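Local coordinates for protein VAL-1 (Chlorella virus, PDB 3GNE) that cleaves alginate, as a viral alginate lyase of polysaccharide lyase family 14, probably by beta-elimination at the glycosidic bonds of the polymer, at residues T74-V79 and N237-K242; I126-P131 and E145-G150; I149-D154 and E197-I202. All coordinates share one frame; numbering follows the deposited sequence.

Contact 1: residues T74-V79 and N237-K242; sequences TFAWEV and NFQMKK
Trp77 lays its CB over one face of the Phe238 ring, off centre toward the rim, with CB 3.7 Å from Phe238 CD1. Its CG takes the crowded position between backbone N and carbonyl carbon (chi1 53°), so the indole leads away from residues 237-242, and the two aromatic planes meet only obliquely. On the same side of the sheet, Phe75 and Met240 run side by side as a non-hydrogen-bonded pair. Phe75 CE1 lies 3.5 Å from Met240 CG, and Met240 SD approaches the same ring obliquely in a Met-aromatic contact. Thr74-Lys241 and Ala76-Gln239 are antiparallel hydrogen-bonded pairs, each closed by two N-H...O bonds; Thr74 N to Lys241 O is 2.9 Å and Lys241 N to Thr74 O 2.7 Å. On the other face, Lys241, extended to CD, lays that carbon against Ala76 CB; the bend at chi3 then turns its end away, where NZ forms a salt bridge with Glu169. Asn237 ND2 gives a nearly straight bond of 2.9 Å (168°) to Glu78 OE2, meeting the oxygen from above the carboxylate plane. Strand 72-80 is flanked by 231-241 and 166-173, with 3-6 beyond 231-241; its Phe75 and Trp77 face packs onto Phe215 and Trp217 of strand 212-221, across the two sheets of this beta-sandwich.

Contact 2: residues I126-P131 and E145-G150; sequences IDYIYP and EGHGIG. With FLC (citrate anion), chain C.
Gly148 marks the tight part of the contact, its backbone lying against two tyrosine rings. Gly148 N is 3.3 Å from Tyr130 CE1, and its N-H is given to Tyr128 OH at 2.8 Å, a bent bond of 140°. Tyr128 reaches that point because CG is anti to the backbone N (chi1 -173°), which brings the end of the ring back toward residues 145-150. Beside it the backbones close up: Ile129 and Ile149 form a hydrogen-bonded antiparallel pair, with Ile149 N 2.8 Å from Ile129 O and the return bond from Ile129 N to Ile149 O at 2.9 Å. Both donors stand above the carbonyl planes. The pairing adds the short strand 149-151 to 125-130 as the outermost member of a seven-stranded antiparallel sheet, one layer of the concanavalin-like sandwich of this family. Packing slackens at the Pro131 end, where Pro131 CD only approaches Ile149 CG1 at 4.4 Å. Gly150 is solvent-exposed, although its CA stays 3.2 Å from Asp127 O. His147, also exposed, turns its imidazole away from strand 125-130 and into a site occupied by citrate, probably from the crystallisation liquor; an anion bound here is consistent with a place for the carboxylates of alginate. One citrate carboxylate is gripped from several sides. Tyr128 OH donates to OB1 at 2.6 Å; OB2 takes both Tyr130 OH, at 2.7 Å, and His147 ND1, whose bond is straight at 178° and lies in the imidazole plane. Tyr130 OH is also hydrogen-bonded to Tyr106 N, a second grip on that hydroxyl. Further hydrogen bonds reach the citrate from Lys92 NZ, Gly105 N and Arg116 NH2.

Contact 3: residues I149-D154 and E197-I202; sequences IGFFQD and EVLKRI
Two sheet margins of the sandwich meet here: the end of strand 149-151, outermost in the seven-stranded sheet, with the loop residue after it, and strand 195-202, which pairs with 186-192 in the other. With the nearest CA atoms, those of Phe152 and Glu197, 7.2 Å apart and no hydrogen bond between the segments, this is side-chain packing and not strand pairing. The positive phi of Phe152 (83°) breaks the extended path just after the strand, consistent with two successive phenylalanines, Phe151 and Phe152, both sending CB toward residues 197-202. Leu199, with CG anti to the backbone N (chi1 175°), sets CD2 squarely over the Phe151 ring, 3.7 Å from the ring centroid and 2° off its normal. The two side chains cross at about a right angle. Phe152 is sandwiched more fully. Glu197 CB stands over one face, 3.7 Å from the ring centroid, while Phe151 CB covers the opposite face, 4.0 Å above the plane. At the ring's edge Leu199 N lies near the plane, 3.7 Å from Phe152 CZ. Glu197 bends at chi2, so that its carboxylate leads away; of its side chain, CB meets the ring face, while its backbone O approaches Phe152 CZ. The join between these segments therefore rests on CH-pi and apolar contacts, with no hydrogen bond between them.

Overall arrangement
Contacts 2 and 3 adjoin, their centres 10 Å apart, and share Ile149 and Gly150: strand 149-151 pairs with 125-130 in contact 2, while Phe151 at the strand's end and Phe152 just after it pack on 197-202 in contact 3. Asp127 O to Phe151 N, at 2.9 Å and probably a hydrogen bond, continues the pairing from one into the other. Contact 1 lies in the other sheet, which strand 195-202 also joins; its centre is 21 Å from that of contact 2, on the opposite side of the chain's centre, and about 19 Å from that of contact 3. Of the three, contact 2 lines the citrate site and so the likely substrate region, while contacts 1 and 3 are packing of the sandwich.

Contact 1: residues T74-V79 and N237-K242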
loop_
_atom_site.group_PDB
_atom_site.type_symbol
_atom_site.label_atom_id
_atom_site.label_comp_id
_atom_site.label_asym_id
_atom_site.label_seq_id
_atom_site.Cartn_x
_atom_site.Cartn_y
_atom_site.Cartn_z
ATOM N N THR A 74 -8.659 -4.474 5.964
ATOM C CA THR A 74 -7.259 -4.870 5.779
ATOM C C THR A 74 -7.087 -5.393 4.359
ATOM O O THR A 74 -7.966 -6.060 3.811
ATOM C CB THR A 74 -6.929 -5.921 6.842
ATOM O OG1 THR A 74 -6.963 -5.202 8.096
ATOM C CG2 THR A 74 -5.547 -6.516 6.613
ATOM N N PHE A 75 -5.944 -5.053 3.763
ATOM C CA PHE A 75 -5.555 -5.681 2.512
ATOM C C PHE A 75 -4.238 -6.417 2.749
ATOM O O PHE A 75 -3.404 -6.006 3.598
ATOM C CB PHE A 75 -5.386 -4.630 1.389
ATOM C CG PHE A 75 -6.787 -4.212 0.888
ATOM C CD1 PHE A 75 -7.416 -4.984 -0.073
ATOM C CD2 PHE A 75 -7.406 -3.087 1.399
ATOM C CE1 PHE A 75 -8.707 -4.678 -0.509
ATOM C CE2 PHE A 75 -8.681 -2.724 0.966
ATOM C CZ PHE A 75 -9.260 -3.501 -0.016
ATOM N N ALA A 76 -4.080 -7.501 2.021
ATOM C CA ALA A 76 -2.916 -8.373 2.249
ATOM C C ALA A 76 -2.445 -8.933 0.909
ATOM O O ALA A 76 -3.231 -9.024 -0.046
ATOM C CB ALA A 76 -3.303 -9.502 3.187
ATOM N N TRP A 77 -1.181 -9.265 0.833
ATOM C CA TRP A 77 -0.601 -9.842 -0.388
ATOM C C TRP A 77 0.694 -10.526 0.013
ATOM O O TRP A 77 1.163 -10.345 1.158
ATOM C CB TRP A 77 -0.314 -8.798 -1.491
ATOM C CG TRP A 77 0.511 -7.644 -0.990
ATOM C CD1 TRP A 77 1.883 -7.543 -1.003
ATOM C CD2 TRP A 77 0.044 -6.435 -0.387
ATOM N NE1 TRP A 77 2.288 -6.334 -0.449
ATOM C CE2 TRP A 77 1.170 -5.638 -0.063
ATOM C CE3 TRP A 77 -1.257 -5.938 -0.089
ATOM C CZ2 TRP A 77 1.070 -4.376 0.543
ATOM C CZ3 TRP A 77 -1.338 -4.675 0.512
ATOM C CH2 TRP A 77 -0.214 -3.922 0.821
ATOM N N GLU A 78 1.231 -11.300 -0.907
ATOM C CA GLU A 78 2.526 -11.940 -0.661
ATOM C C GLU A 78 3.497 -11.524 -1.730
ATOM O O GLU A 78 3.101 -11.315 -2.885
ATOM C CB GLU A 78 2.387 -13.482 -0.684
ATOM C CG GLU A 78 1.384 -13.880 0.446
ATOM C CD GLU A 78 1.104 -15.361 0.398
ATOM O OE1 GLU A 78 1.922 -16.120 -0.139
ATOM O OE2 GLU A 78 0.092 -15.830 0.936
ATOM N N VAL A 79 4.777 -11.384 -1.366
ATOM C CA VAL A 79 5.789 -10.993 -2.382
ATOM C C VAL A 79 7.056 -11.812 -2.241
ATOM O O VAL A 79 7.531 -12.103 -1.162
ATOM C CB VAL A 79 6.074 -9.494 -2.217
ATOM C CG1 VAL A 79 6.639 -9.212 -0.814
ATOM C CG2 VAL A 79 7.025 -9.017 -3.315
ATOM N N ASN A 237 -1.711 -13.576 -4.263
ATOM C CA ASN A 237 -2.618 -13.780 -3.153
ATOM C C ASN A 237 -3.068 -12.451 -2.549
ATOM O O ASN A 237 -2.972 -12.243 -1.328
ATOM C CB ASN A 237 -1.987 -14.681 -2.064
ATOM C CG ASN A 237 -3.082 -15.314 -1.230
ATOM O OD1 ASN A 237 -4.240 -15.425 -1.633
ATOM N ND2 ASN A 237 -2.700 -15.736 -0.005
ATOM N N PHE A 238 -3.559 -11.562 -3.378
ATOM C CA PHE A 238 -4.123 -10.300 -2.894
ATOM C C PHE A 238 -5.465 -10.583 -2.228
ATOM O O PHE A 238 -6.355 -11.178 -2.841
ATOM C CB PHE A 238 -4.364 -9.350 -4.086
ATOM C CG PHE A 238 -3.074 -8.807 -4.669
ATOM C CD1 PHE A 238 -2.568 -7.597 -4.207
ATOM C CD2 PHE A 238 -2.377 -9.467 -5.668
ATOM C CE1 PHE A 238 -1.386 -7.073 -4.805
ATOM C CE2 PHE A 238 -1.228 -8.986 -6.246
ATOM C CZ PHE A 238 -0.725 -7.774 -5.788
ATOM N N GLN A 239 -5.623 -10.201 -0.962
ATOM C CA GLN A 239 -6.798 -10.466 -0.175
ATOM C C GLN A 239 -7.318 -9.190 0.471
ATOM O O GLN A 239 -6.566 -8.303 0.832
ATOM C CB GLN A 239 -6.470 -11.480 0.959
ATOM C CG GLN A 239 -6.042 -12.825 0.391
ATOM C CD GLN A 239 -5.644 -13.796 1.471
ATOM O OE1 GLN A 239 -4.943 -13.351 2.388
ATOM N NE2 GLN A 239 -6.026 -15.059 1.414
ATOM N N MET A 240 -8.652 -9.206 0.601
ATOM C CA MET A 240 -9.331 -8.186 1.389
ATOM C C MET A 240 -9.790 -8.877 2.673
ATOM O O MET A 240 -10.471 -9.921 2.558
ATOM C CB MET A 240 -10.507 -7.553 0.651
ATOM C CG MET A 240 -11.069 -6.368 1.424
ATOM S SD MET A 240 -12.412 -5.491 0.606
ATOM C CE MET A 240 -13.713 -6.802 0.517
ATOM N N LYS A 241 -9.443 -8.354 3.830
ATOM C CA LYS A 241 -9.666 -9.064 5.093
ATOM C C LYS A 241 -10.369 -8.164 6.096
ATOM O O LYS A 241 -10.246 -6.944 5.984
ATOM C CB LYS A 241 -8.323 -9.533 5.685
ATOM C CG LYS A 241 -7.565 -10.485 4.732
ATOM C CD LYS A 241 -6.211 -10.930 5.314
ATOM C CE LYS A 241 -6.423 -11.744 6.577
ATOM N NZ LYS A 241 -5.118 -12.288 7.086
ATOM N N LYS A 242 -11.020 -8.809 7.048
ATOM C CA LYS A 242 -11.570 -8.006 8.159
ATOM C C LYS A 242 -10.442 -7.303 8.890
ATOM O O LYS A 242 -9.328 -7.850 9.088
ATOM C CB LYS A 242 -12.349 -9.006 9.013
ATOM C CG LYS A 242 -13.667 -9.382 8.271
ATOM C CD LYS A 242 -14.312 -10.635 8.802
ATOM C CE LYS A 242 -15.310 -11.337 7.892
ATOM N NZ LYS A 242 -14.687 -11.834 6.627
#

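Contact 2: residues I126-P131 and E145-G150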
loop_
_atom_site.group_PDB
_atom_site.type_symbol
_atom_site.label_atom_id
_atom_site.label_comp_id
_atom_site.label_asym_id
_atom_site.label_seq_id
_atom_site.Cartn_x
_atom_site.Cartn_y
_atom_site.Cartn_z
ATOM N N ILE A 126 7.936 -0.232 6.123
ATOM C CA ILE A 126 7.275 0.784 6.953
ATOM C C ILE A 126 5.835 0.921 6.504
ATOM O O ILE A 126 5.434 0.594 5.405
ATOM C CB ILE A 126 7.931 2.185 6.843
ATOM C CG1 ILE A 126 8.034 2.642 5.385
ATOM C CG2 ILE A 126 9.304 2.197 7.509
ATOM C CD1 ILE A 126 8.326 4.138 5.234
ATOM N N ASP A 127 5.017 1.455 7.454
ATOM C CA ASP A 127 3.754 2.078 7.152
ATOM C C ASP A 127 4.037 3.480 6.612
ATOM O O ASP A 127 4.927 4.137 7.131
ATOM C CB ASP A 127 2.940 2.160 8.449
ATOM C CG ASP A 127 1.491 2.471 8.247
ATOM O OD1 ASP A 127 1.022 2.469 7.066
ATOM O OD2 ASP A 127 0.819 2.790 9.225
ATOM N N TYR A 128 3.326 3.922 5.596
ATOM C CA TYR A 128 3.635 5.199 4.951
ATOM C C TYR A 128 2.324 5.967 4.715
ATOM O O TYR A 128 1.490 5.540 3.910
ATOM C CB TYR A 128 4.358 4.901 3.652
ATOM C CG TYR A 128 4.903 6.125 2.951
ATOM C CD1 TYR A 128 5.892 6.916 3.580
ATOM C CD2 TYR A 128 4.439 6.466 1.676
ATOM C CE1 TYR A 128 6.408 8.052 2.958
ATOM C CE2 TYR A 128 4.986 7.583 1.039
ATOM C CZ TYR A 128 5.953 8.376 1.664
ATOM O OH TYR A 128 6.507 9.477 1.070
ATOM N N ILE A 129 2.154 7.036 5.438
ATOM C CA ILE A 129 0.864 7.725 5.530
ATOM C C ILE A 129 0.938 9.119 4.947
ATOM O O ILE A 129 1.819 9.901 5.323
ATOM C CB ILE A 129 0.420 7.799 7.016
ATOM C CG1 ILE A 129 0.270 6.382 7.570
ATOM C CG2 ILE A 129 -0.886 8.621 7.141
ATOM C CD1 ILE A 129 -0.176 6.329 9.039
ATOM N N TYR A 130 -0.027 9.490 4.116
ATOM C CA TYR A 130 -0.277 10.881 3.749
ATOM C C TYR A 130 -1.559 11.275 4.489
ATOM O O TYR A 130 -2.640 10.753 4.113
ATOM C CB TYR A 130 -0.511 11.055 2.256
ATOM C CG TYR A 130 0.711 11.356 1.403
ATOM C CD1 TYR A 130 1.741 10.417 1.227
ATOM C CD2 TYR A 130 0.797 12.552 0.704
ATOM C CE1 TYR A 130 2.845 10.718 0.412
ATOM C CE2 TYR A 130 1.899 12.839 -0.084
ATOM C CZ TYR A 130 2.910 11.924 -0.233
ATOM O OH TYR A 130 3.973 12.269 -1.054
ATOM N N PRO A 131 -1.466 12.110 5.505
ATOM C CA PRO A 131 -2.691 12.545 6.207
ATOM C C PRO A 131 -3.334 13.744 5.527
ATOM O O PRO A 131 -2.703 14.368 4.669
ATOM C CB PRO A 131 -2.120 12.938 7.597
ATOM C CG PRO A 131 -0.761 13.533 7.232
ATOM C CD PRO A 131 -0.242 12.704 6.078
ATOM N N GLU A 145 2.327 17.784 4.815
ATOM C CA GLU A 145 3.202 18.555 3.996
ATOM C C GLU A 145 4.318 17.663 3.457
ATOM O O GLU A 145 4.624 16.633 4.086
ATOM C CB GLU A 145 3.879 19.676 4.818
ATOM C CG GLU A 145 2.943 20.592 5.543
ATOM C CD GLU A 145 3.506 20.964 6.907
ATOM O OE1 GLU A 145 4.450 21.796 6.943
ATOM O OE2 GLU A 145 3.049 20.453 7.955
ATOM N N GLY A 146 4.930 18.033 2.343
ATOM C CA GLY A 146 6.080 17.255 1.870
ATOM C C GLY A 146 5.713 15.823 1.529
ATOM O O GLY A 146 4.644 15.567 0.998
ATOM N N HIS A 147 6.622 14.880 1.787
ATOM C CA HIS A 147 6.409 13.481 1.548
ATOM C C HIS A 147 5.573 12.860 2.652
ATOM O O HIS A 147 5.228 13.546 3.620
ATOM C CB HIS A 147 7.746 12.712 1.470
ATOM C CG HIS A 147 8.557 13.191 0.287
ATOM N ND1 HIS A 147 8.289 12.839 -1.008
ATOM C CD2 HIS A 147 9.631 14.014 0.264
ATOM C CE1 HIS A 147 9.184 13.433 -1.820
ATOM N NE2 HIS A 147 10.000 14.146 -1.064
ATOM N N GLY A 148 5.239 11.574 2.467
ATOM C CA GLY A 148 4.475 10.885 3.497
ATOM C C GLY A 148 5.296 10.688 4.758
ATOM O O GLY A 148 6.516 10.931 4.841
ATOM N N ILE A 149 4.590 10.173 5.764
ATOM C CA ILE A 149 5.140 9.946 7.091
ATOM C C ILE A 149 5.284 8.436 7.331
ATOM O O ILE A 149 4.319 7.668 7.212
ATOM C CB ILE A 149 4.224 10.558 8.178
ATOM C CG1 ILE A 149 3.735 11.957 7.819
ATOM C CG2 ILE A 149 4.937 10.527 9.525
ATOM C CD1 ILE A 149 4.809 12.993 7.535
ATOM N N GLY A 150 6.512 8.021 7.655
ATOM C CA GLY A 150 6.797 6.582 7.866
ATOM C C GLY A 150 6.694 6.233 9.337
ATOM O O GLY A 150 7.046 7.042 10.192
HETATM C CAC FLC C . 4.276 8.936 -3.744
HETATM C CA FLC C . 5.249 9.947 -4.319
HETATM C CB FLC C . 6.642 9.742 -3.711
HETATM C CBC FLC C . 6.502 9.971 -2.208
HETATM C CG FLC C . 7.587 10.782 -4.305
HETATM C CGC FLC C . 9.028 10.705 -3.777
HETATM O OA1 FLC C . 4.450 7.752 -3.979
HETATM O OA2 FLC C . 3.361 9.366 -3.065
HETATM O OB1 FLC C . 6.571 8.963 -1.478
HETATM O OB2 FLC C . 6.266 11.135 -1.795
HETATM O OG1 FLC C . 9.248 10.116 -2.723
HETATM O OG2 FLC C . 9.909 11.312 -4.451
HETATM O OHB FLC C . 7.100 8.443 -4.040
#

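Contact 3: residues I149-D154 and E197-I202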
loop_
_atom_site.group_PDB
_atom_site.type_symbol
_atom_site.label_atom_id
_atom_site.label_comp_id
_atom_site.label_asym_id
_atom_site.label_seq_id
_atom_site.Cartn_x
_atom_site.Cartn_y
_atom_site.Cartn_z
ATOM N N ILE A 149 4.590 10.173 5.764
ATOM C CA ILE A 149 5.140 9.946 7.091
ATOM C C ILE A 149 5.284 8.436 7.331
ATOM O O ILE A 149 4.319 7.668 7.212
ATOM C CB ILE A 149 4.224 10.558 8.178
ATOM C CG1 ILE A 149 3.735 11.957 7.819
ATOM C CG2 ILE A 149 4.937 10.527 9.525
ATOM C CD1 ILE A 149 4.809 12.993 7.535
ATOM N N GLY A 150 6.512 8.021 7.655
ATOM C CA GLY A 150 6.797 6.582 7.866
ATOM C C GLY A 150 6.694 6.233 9.337
ATOM O O GLY A 150 7.046 7.042 10.192
ATOM N N PHE A 151 6.206 5.004 9.558
ATOM C CA PHE A 151 6.173 4.420 10.908
ATOM C C PHE A 151 6.670 2.985 10.833
ATOM O O PHE A 151 6.536 2.329 9.785
ATOM C CB PHE A 151 4.740 4.387 11.475
ATOM C CG PHE A 151 4.195 5.818 11.653
ATOM C CD1 PHE A 151 4.353 6.441 12.882
ATOM C CD2 PHE A 151 3.563 6.457 10.612
ATOM C CE1 PHE A 151 3.888 7.717 13.076
ATOM C CE2 PHE A 151 3.092 7.734 10.797
ATOM C CZ PHE A 151 3.262 8.404 12.021
ATOM N N PHE A 152 7.224 2.527 11.971
ATOM C CA PHE A 152 7.600 1.124 12.177
ATOM C C PHE A 152 8.960 0.797 11.597
ATOM O O PHE A 152 9.309 -0.395 11.544
ATOM C CB PHE A 152 6.558 0.106 11.711
ATOM C CG PHE A 152 5.137 0.368 12.138
ATOM C CD1 PHE A 152 4.847 0.883 13.392
ATOM C CD2 PHE A 152 4.087 0.068 11.248
ATOM C CE1 PHE A 152 3.537 1.107 13.762
ATOM C CE2 PHE A 152 2.768 0.280 11.634
ATOM C CZ PHE A 152 2.498 0.788 12.887
ATOM N N GLN A 153 9.765 1.797 11.228
ATOM C CA GLN A 153 11.052 1.426 10.646
ATOM C C GLN A 153 11.924 0.547 11.547
ATOM O O GLN A 153 12.624 -0.335 11.069
ATOM C CB GLN A 153 11.818 2.692 10.290
ATOM C CG GLN A 153 12.946 2.321 9.316
ATOM C CD GLN A 153 13.732 3.589 9.009
ATOM O OE1 GLN A 153 14.355 4.173 9.921
ATOM N NE2 GLN A 153 13.689 3.943 7.747
ATOM N N ASP A 154 11.851 0.726 12.871
ATOM C CA ASP A 154 12.678 -0.105 13.739
ATOM C C ASP A 154 12.094 -1.474 14.011
ATOM O O ASP A 154 12.741 -2.293 14.665
ATOM C CB ASP A 154 12.923 0.643 15.067
ATOM C CG ASP A 154 13.974 1.749 14.969
ATOM O OD1 ASP A 154 14.699 1.752 13.950
ATOM O OD2 ASP A 154 14.034 2.583 15.915
ATOM N N GLU A 197 2.494 -4.642 13.948
ATOM C CA GLU A 197 2.637 -3.391 14.686
ATOM C C GLU A 197 1.423 -2.499 14.430
ATOM O O GLU A 197 0.901 -2.459 13.300
ATOM C CB GLU A 197 3.911 -2.615 14.312
ATOM C CG GLU A 197 5.220 -3.372 14.648
ATOM C CD GLU A 197 5.504 -3.563 16.112
ATOM O OE1 GLU A 197 4.920 -2.889 16.964
ATOM O OE2 GLU A 197 6.349 -4.425 16.437
ATOM N N VAL A 198 0.959 -1.795 15.447
ATOM C CA VAL A 198 -0.212 -0.962 15.393
ATOM C C VAL A 198 0.142 0.480 15.728
ATOM O O VAL A 198 0.977 0.740 16.629
ATOM C CB VAL A 198 -1.266 -1.477 16.382
ATOM C CG1 VAL A 198 -2.559 -0.678 16.288
ATOM C CG2 VAL A 198 -1.506 -2.963 16.111
ATOM N N LEU A 199 -0.500 1.398 15.008
ATOM C CA LEU A 199 -0.390 2.824 15.290
ATOM C C LEU A 199 -1.794 3.306 15.669
ATOM O O LEU A 199 -2.731 3.130 14.827
ATOM C CB LEU A 199 0.133 3.619 14.088
ATOM C CG LEU A 199 0.169 5.146 14.227
ATOM C CD1 LEU A 199 1.173 5.608 15.281
ATOM C CD2 LEU A 199 0.454 5.802 12.878
ATOM N N LYS A 200 -2.008 3.865 16.848
ATOM C CA LYS A 200 -3.328 4.351 17.235
ATOM C C LYS A 200 -3.319 5.866 17.289
ATOM O O LYS A 200 -2.264 6.520 17.230
ATOM C CB LYS A 200 -3.690 3.755 18.616
ATOM C CG LYS A 200 -3.808 2.235 18.612
ATOM C CD LYS A 200 -4.528 1.763 19.880
ATOM C CE LYS A 200 -4.761 0.265 19.863
ATOM N NZ LYS A 200 -5.370 -0.248 21.119
ATOM N N ARG A 201 -4.501 6.457 17.367
ATOM C CA ARG A 201 -4.682 7.904 17.585
ATOM C C ARG A 201 -4.625 8.800 16.354
ATOM O O ARG A 201 -4.297 9.987 16.367
ATOM C CB ARG A 201 -3.751 8.296 18.741
ATOM C CG ARG A 201 -4.317 7.733 20.062
ATOM C CD ARG A 201 -3.442 6.626 20.657
ATOM N NE ARG A 201 -3.429 6.671 22.119
ATOM C CZ ARG A 201 -2.622 7.407 22.872
ATOM N NH1 ARG A 201 -1.713 8.203 22.314
ATOM N NH2 ARG A 201 -2.724 7.354 24.199
ATOM N N ILE A 202 -5.029 8.201 15.223
ATOM C CA ILE A 202 -4.951 8.891 13.933
ATOM C C ILE A 202 -6.263 9.540 13.569
ATOM O O ILE A 202 -7.327 8.945 13.780
ATOM C CB ILE A 202 -4.679 7.847 12.822
ATOM C CG1 ILE A 202 -3.382 7.063 13.094
ATOM C CG2 ILE A 202 -4.647 8.534 11.482
ATOM C CD1 ILE A 202 -3.204 5.877 12.188
#